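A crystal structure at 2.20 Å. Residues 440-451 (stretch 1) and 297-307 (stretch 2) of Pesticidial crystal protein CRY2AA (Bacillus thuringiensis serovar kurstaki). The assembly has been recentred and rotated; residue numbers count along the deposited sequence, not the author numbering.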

# COMPACT_ATOMS: atom_id res chain seq x y z
N ARG A 440 -21.78 9.97 4.36
CA ARG A 440 -22.12 8.56 4.54
C ARG A 440 -21.17 7.61 3.81
O ARG A 440 -21.40 7.26 2.65
CB ARG A 440 -23.56 8.33 4.07
CG ARG A 440 -24.54 9.10 4.94
CD ARG A 440 -25.88 9.34 4.28
NE ARG A 440 -26.56 10.40 5.01
CZ ARG A 440 -27.85 10.70 4.89
NH1 ARG A 440 -28.62 10.01 4.06
NH2 ARG A 440 -28.37 11.69 5.62
N PRO A 441 -20.10 7.19 4.49
CA PRO A 441 -19.12 6.28 3.91
C PRO A 441 -19.79 4.99 3.45
O PRO A 441 -20.74 4.53 4.07
CB PRO A 441 -18.15 6.04 5.06
CG PRO A 441 -18.19 7.35 5.77
CD PRO A 441 -19.68 7.60 5.84
N LEU A 442 -19.29 4.41 2.36
CA LEU A 442 -19.87 3.16 1.86
C LEU A 442 -19.41 1.96 2.69
O LEU A 442 -18.35 2.00 3.30
CB LEU A 442 -19.46 2.93 0.41
CG LEU A 442 -20.16 3.75 -0.67
CD1 LEU A 442 -20.07 5.23 -0.34
CD2 LEU A 442 -19.52 3.45 -2.01
N HIS A 443 -20.22 0.91 2.71
CA HIS A 443 -19.85 -0.29 3.44
C HIS A 443 -19.13 -1.20 2.45
O HIS A 443 -18.98 -0.84 1.27
CB HIS A 443 -21.08 -0.99 4.03
CG HIS A 443 -22.08 -1.47 3.02
ND1 HIS A 443 -21.86 -2.56 2.21
CD2 HIS A 443 -23.32 -1.02 2.72
CE1 HIS A 443 -22.92 -2.76 1.45
NE2 HIS A 443 -23.82 -1.84 1.74
N TYR A 444 -18.68 -2.36 2.91
CA TYR A 444 -17.96 -3.30 2.06
C TYR A 444 -18.73 -3.60 0.77
O TYR A 444 -19.88 -4.04 0.79
CB TYR A 444 -17.71 -4.61 2.83
CG TYR A 444 -16.75 -5.55 2.14
CD1 TYR A 444 -15.37 -5.31 2.18
CD2 TYR A 444 -17.21 -6.67 1.45
CE1 TYR A 444 -14.47 -6.18 1.54
CE2 TYR A 444 -16.33 -7.54 0.81
CZ TYR A 444 -14.96 -7.29 0.87
OH TYR A 444 -14.09 -8.16 0.26
N ASN A 445 -18.07 -3.35 -0.36
CA ASN A 445 -18.65 -3.59 -1.68
C ASN A 445 -20.04 -3.01 -1.88
O ASN A 445 -20.85 -3.56 -2.61
CB ASN A 445 -18.68 -5.09 -1.99
CG ASN A 445 -17.31 -5.65 -2.29
OD1 ASN A 445 -17.15 -6.85 -2.54
ND2 ASN A 445 -16.30 -4.78 -2.28
N GLN A 446 -20.33 -1.89 -1.22
CA GLN A 446 -21.63 -1.28 -1.39
C GLN A 446 -21.72 -0.70 -2.78
O GLN A 446 -20.80 -0.02 -3.24
CB GLN A 446 -21.87 -0.17 -0.37
CG GLN A 446 -23.05 0.73 -0.72
CD GLN A 446 -23.54 1.53 0.46
OE1 GLN A 446 -22.76 1.95 1.32
NE2 GLN A 446 -24.85 1.78 0.51
N ILE A 447 -22.83 -0.97 -3.46
CA ILE A 447 -23.04 -0.44 -4.79
C ILE A 447 -23.98 0.75 -4.68
O ILE A 447 -25.18 0.59 -4.49
CB ILE A 447 -23.65 -1.49 -5.73
CG1 ILE A 447 -22.72 -2.71 -5.82
CG2 ILE A 447 -23.89 -0.89 -7.11
CD1 ILE A 447 -21.33 -2.40 -6.37
N ARG A 448 -23.41 1.95 -4.77
CA ARG A 448 -24.21 3.17 -4.68
C ARG A 448 -23.79 4.10 -5.82
O ARG A 448 -22.61 4.21 -6.14
CB ARG A 448 -23.96 3.88 -3.33
CG ARG A 448 -25.05 4.86 -2.93
CD ARG A 448 -24.53 5.97 -2.01
NE ARG A 448 -24.07 5.49 -0.71
CZ ARG A 448 -23.40 6.24 0.16
NH1 ARG A 448 -23.10 7.50 -0.14
NH2 ARG A 448 -23.01 5.75 1.33
N ASN A 449 -24.77 4.75 -6.45
CA ASN A 449 -24.46 5.66 -7.54
C ASN A 449 -24.03 7.02 -7.00
O ASN A 449 -24.78 7.67 -6.27
CB ASN A 449 -25.67 5.83 -8.46
CG ASN A 449 -26.09 4.52 -9.11
OD1 ASN A 449 -25.26 3.66 -9.40
ND2 ASN A 449 -27.39 4.39 -9.36
N ILE A 450 -22.82 7.45 -7.36
CA ILE A 450 -22.30 8.73 -6.90
C ILE A 450 -22.41 9.74 -8.04
O ILE A 450 -21.55 9.79 -8.93
CB ILE A 450 -20.83 8.61 -6.46
CG1 ILE A 450 -20.68 7.46 -5.46
CG2 ILE A 450 -20.35 9.91 -5.84
CD1 ILE A 450 -21.58 7.58 -4.24
N GLU A 451 -23.48 10.53 -8.02
CA GLU A 451 -23.72 11.52 -9.07
C GLU A 451 -23.75 12.95 -8.53
O GLU A 451 -23.90 13.16 -7.32
CB GLU A 451 -25.06 11.18 -9.76
CG GLU A 451 -25.54 12.14 -10.84
CD GLU A 451 -26.78 11.62 -11.56
OE1 GLU A 451 -27.70 11.11 -10.89
OE2 GLU A 451 -26.85 11.74 -12.81
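Stretch 2, residues 297-307: YSLFQVNSNYI

Stretch 2 starts as part of a helix that begins earlier in the chain. The helix carries into the start of stretch 2, and from Gln301 on the chain is loop and turn. A type II beta turn runs from Gln301 to Ser304, closed by Ser304 N to Gln301 O at 3.1 Å. A type I turn follows from Asn303 to Tyr306, closed by Tyr306 N to Asn303 O at 3.1 Å. Asn303 has positive phi and psi (65/31), as suits the third position of a type II turn.

Stretch 1 has no regular helix or strand. Its backbone is mostly extended, except at Asn445, where phi and psi are 49/32. A hydrogen bond from Gln446 N to His443 O, 3.0 Å, closes the bend there.

The two segments start in the same direction. Leu442 lies nearest Ser298, with the CA atoms 5.4 Å apart, and Asn445 lies nearest Val302, with the CA atoms 4.6 Å apart. Together the stretches bury 529 Å² of surface. No crossing angle applies, since stretch 1 has no regular element.

Asn445 is the residue most covered by the other stretch, at 83 Å². Its CA-to-CB bond points sideways, but the end of the side chain comes nearer and lies among the turn residues. The side-chain amide is probably turned over in the model. As deposited, Asn445 ND2 is 2.7 Å from Asn303 N, and Asn445 OD1 is 2.8 Å from Asn305 OD1, so neither contact is assigned. The edge of the Tyr306 ring also borders this side chain. The backbone of Asn445 is held through water 2, which accepts from Asn445 N at 2.7 Å and donates to Gln301 O at 3.1 Å.

Leu442 and Ser298 each have 65 Å² covered, and each points its CA-to-CB bond toward the other stretch. Leu442 N donates a hydrogen bond to Ser298 OG, 2.8 Å at 148°. This is the only direct hydrogen bond assigned across the stretches. Ser298 also meets stretch 1 through its backbone. Water 1 donates to Ser298 O at 2.6 Å and to His443 O at 2.9 Å, bridging the two carbonyls.

The side chain of Leu442 makes apolar contacts. Its CD2 is 3.8 Å from Leu299 CD1 and 3.8 Å from Val302 CG2. Leu299 is also met by Ile450, whose CG1 lies 3.8 Å from Leu299 CD1. Thus Leu299 touches two residues well separated along stretch 1. Val302 has further neighbours: its CG2 is 3.6 Å from Gln446 O, and its CG1 is 4.2 Å from Ile447 CD1.

Tyr444 points its CA-to-CB bond away, yet its ring end returns to stretch 2. Tyr444 OH is 3.1 Å from Asn305 CG. The angles are poor for a hydrogen bond between these side chains, and Tyr444 OH is bonded elsewhere in the structure.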

# COMPACT_ATOMS: atom_id res chain seq x y z
N TYR A 297 -12.12 6.91 0.40
CA TYR A 297 -11.44 5.63 0.31
C TYR A 297 -12.41 4.44 0.43
O TYR A 297 -12.08 3.34 -0.01
CB TYR A 297 -10.30 5.54 1.33
CG TYR A 297 -10.68 5.34 2.78
CD1 TYR A 297 -11.25 4.14 3.22
CD2 TYR A 297 -10.39 6.31 3.73
CE1 TYR A 297 -11.51 3.92 4.57
CE2 TYR A 297 -10.65 6.10 5.09
CZ TYR A 297 -11.20 4.90 5.50
OH TYR A 297 -11.42 4.66 6.84
N SER A 298 -13.59 4.66 1.00
CA SER A 298 -14.56 3.57 1.10
C SER A 298 -15.13 3.34 -0.29
O SER A 298 -15.54 2.22 -0.64
CB SER A 298 -15.70 3.92 2.08
OG SER A 298 -16.61 4.85 1.53
N LEU A 299 -15.12 4.40 -1.10
CA LEU A 299 -15.62 4.35 -2.47
C LEU A 299 -14.58 3.78 -3.42
O LEU A 299 -14.89 2.96 -4.28
CB LEU A 299 -16.00 5.75 -2.94
CG LEU A 299 -16.32 5.92 -4.43
CD1 LEU A 299 -17.64 5.22 -4.75
CD2 LEU A 299 -16.41 7.40 -4.77
N PHE A 300 -13.34 4.22 -3.24
CA PHE A 300 -12.23 3.78 -4.09
C PHE A 300 -11.89 2.30 -3.93
O PHE A 300 -11.24 1.73 -4.81
CB PHE A 300 -10.99 4.64 -3.80
CG PHE A 300 -11.18 6.11 -4.10
CD1 PHE A 300 -10.30 7.05 -3.57
CD2 PHE A 300 -12.24 6.55 -4.89
CE1 PHE A 300 -10.46 8.41 -3.84
CE2 PHE A 300 -12.41 7.91 -5.16
CZ PHE A 300 -11.51 8.84 -4.63
N GLN A 301 -12.32 1.68 -2.84
CA GLN A 301 -12.03 0.27 -2.62
C GLN A 301 -13.24 -0.65 -2.84
O GLN A 301 -13.23 -1.80 -2.42
CB GLN A 301 -11.45 0.05 -1.23
CG GLN A 301 -10.07 0.65 -1.07
CD GLN A 301 -9.49 0.41 0.30
OE1 GLN A 301 -8.93 -0.65 0.56
NE2 GLN A 301 -9.64 1.40 1.18
N VAL A 302 -14.27 -0.12 -3.48
CA VAL A 302 -15.46 -0.93 -3.75
C VAL A 302 -15.07 -2.04 -4.71
O VAL A 302 -14.46 -1.80 -5.75
CB VAL A 302 -16.59 -0.08 -4.38
CG1 VAL A 302 -17.61 -0.99 -5.08
CG2 VAL A 302 -17.27 0.74 -3.30
N ASN A 303 -15.42 -3.27 -4.35
CA ASN A 303 -15.11 -4.45 -5.16
C ASN A 303 -13.61 -4.70 -5.26
O ASN A 303 -13.14 -5.22 -6.26
CB ASN A 303 -15.70 -4.30 -6.57
CG ASN A 303 -17.22 -4.40 -6.60
OD1 ASN A 303 -17.84 -4.90 -5.66
ND2 ASN A 303 -17.83 -3.93 -7.69
N SER A 304 -12.86 -4.33 -4.22
CA SER A 304 -11.41 -4.54 -4.22
C SER A 304 -11.04 -6.01 -4.21
O SER A 304 -9.93 -6.38 -4.57
CB SER A 304 -10.77 -3.87 -3.00
OG SER A 304 -10.44 -2.52 -3.27
N ASN A 305 -11.98 -6.86 -3.78
CA ASN A 305 -11.72 -8.29 -3.72
C ASN A 305 -11.98 -8.99 -5.05
O ASN A 305 -11.72 -10.18 -5.20
CB ASN A 305 -12.55 -8.93 -2.60
CG ASN A 305 -14.04 -8.74 -2.80
OD1 ASN A 305 -14.50 -7.66 -3.16
ND2 ASN A 305 -14.81 -9.80 -2.55
N TYR A 306 -12.49 -8.24 -6.02
CA TYR A 306 -12.76 -8.80 -7.34
C TYR A 306 -11.60 -8.52 -8.29
O TYR A 306 -10.71 -7.72 -7.99
CB TYR A 306 -14.05 -8.22 -7.92
CG TYR A 306 -15.30 -8.82 -7.31
CD1 TYR A 306 -15.82 -8.32 -6.11
CD2 TYR A 306 -15.92 -9.92 -7.89
CE1 TYR A 306 -16.92 -8.92 -5.50
CE2 TYR A 306 -17.02 -10.53 -7.29
CZ TYR A 306 -17.51 -10.03 -6.10
OH TYR A 306 -18.59 -10.65 -5.52
N ILE A 307 -11.61 -9.18 -9.44
CA ILE A 307 -10.56 -9.01 -10.44
C ILE A 307 -11.00 -8.01 -11.50
O ILE A 307 -11.90 -8.27 -12.30
CB ILE A 307 -10.18 -10.35 -11.08
CG1 ILE A 307 -9.60 -11.27 -10.00
CG2 ILE A 307 -9.19 -10.14 -12.21
CD1 ILE A 307 -9.22 -12.65 -10.48
O HOH W 1 -16.24 0.08 0.70
O HOH W 2 -15.61 -2.15 -0.42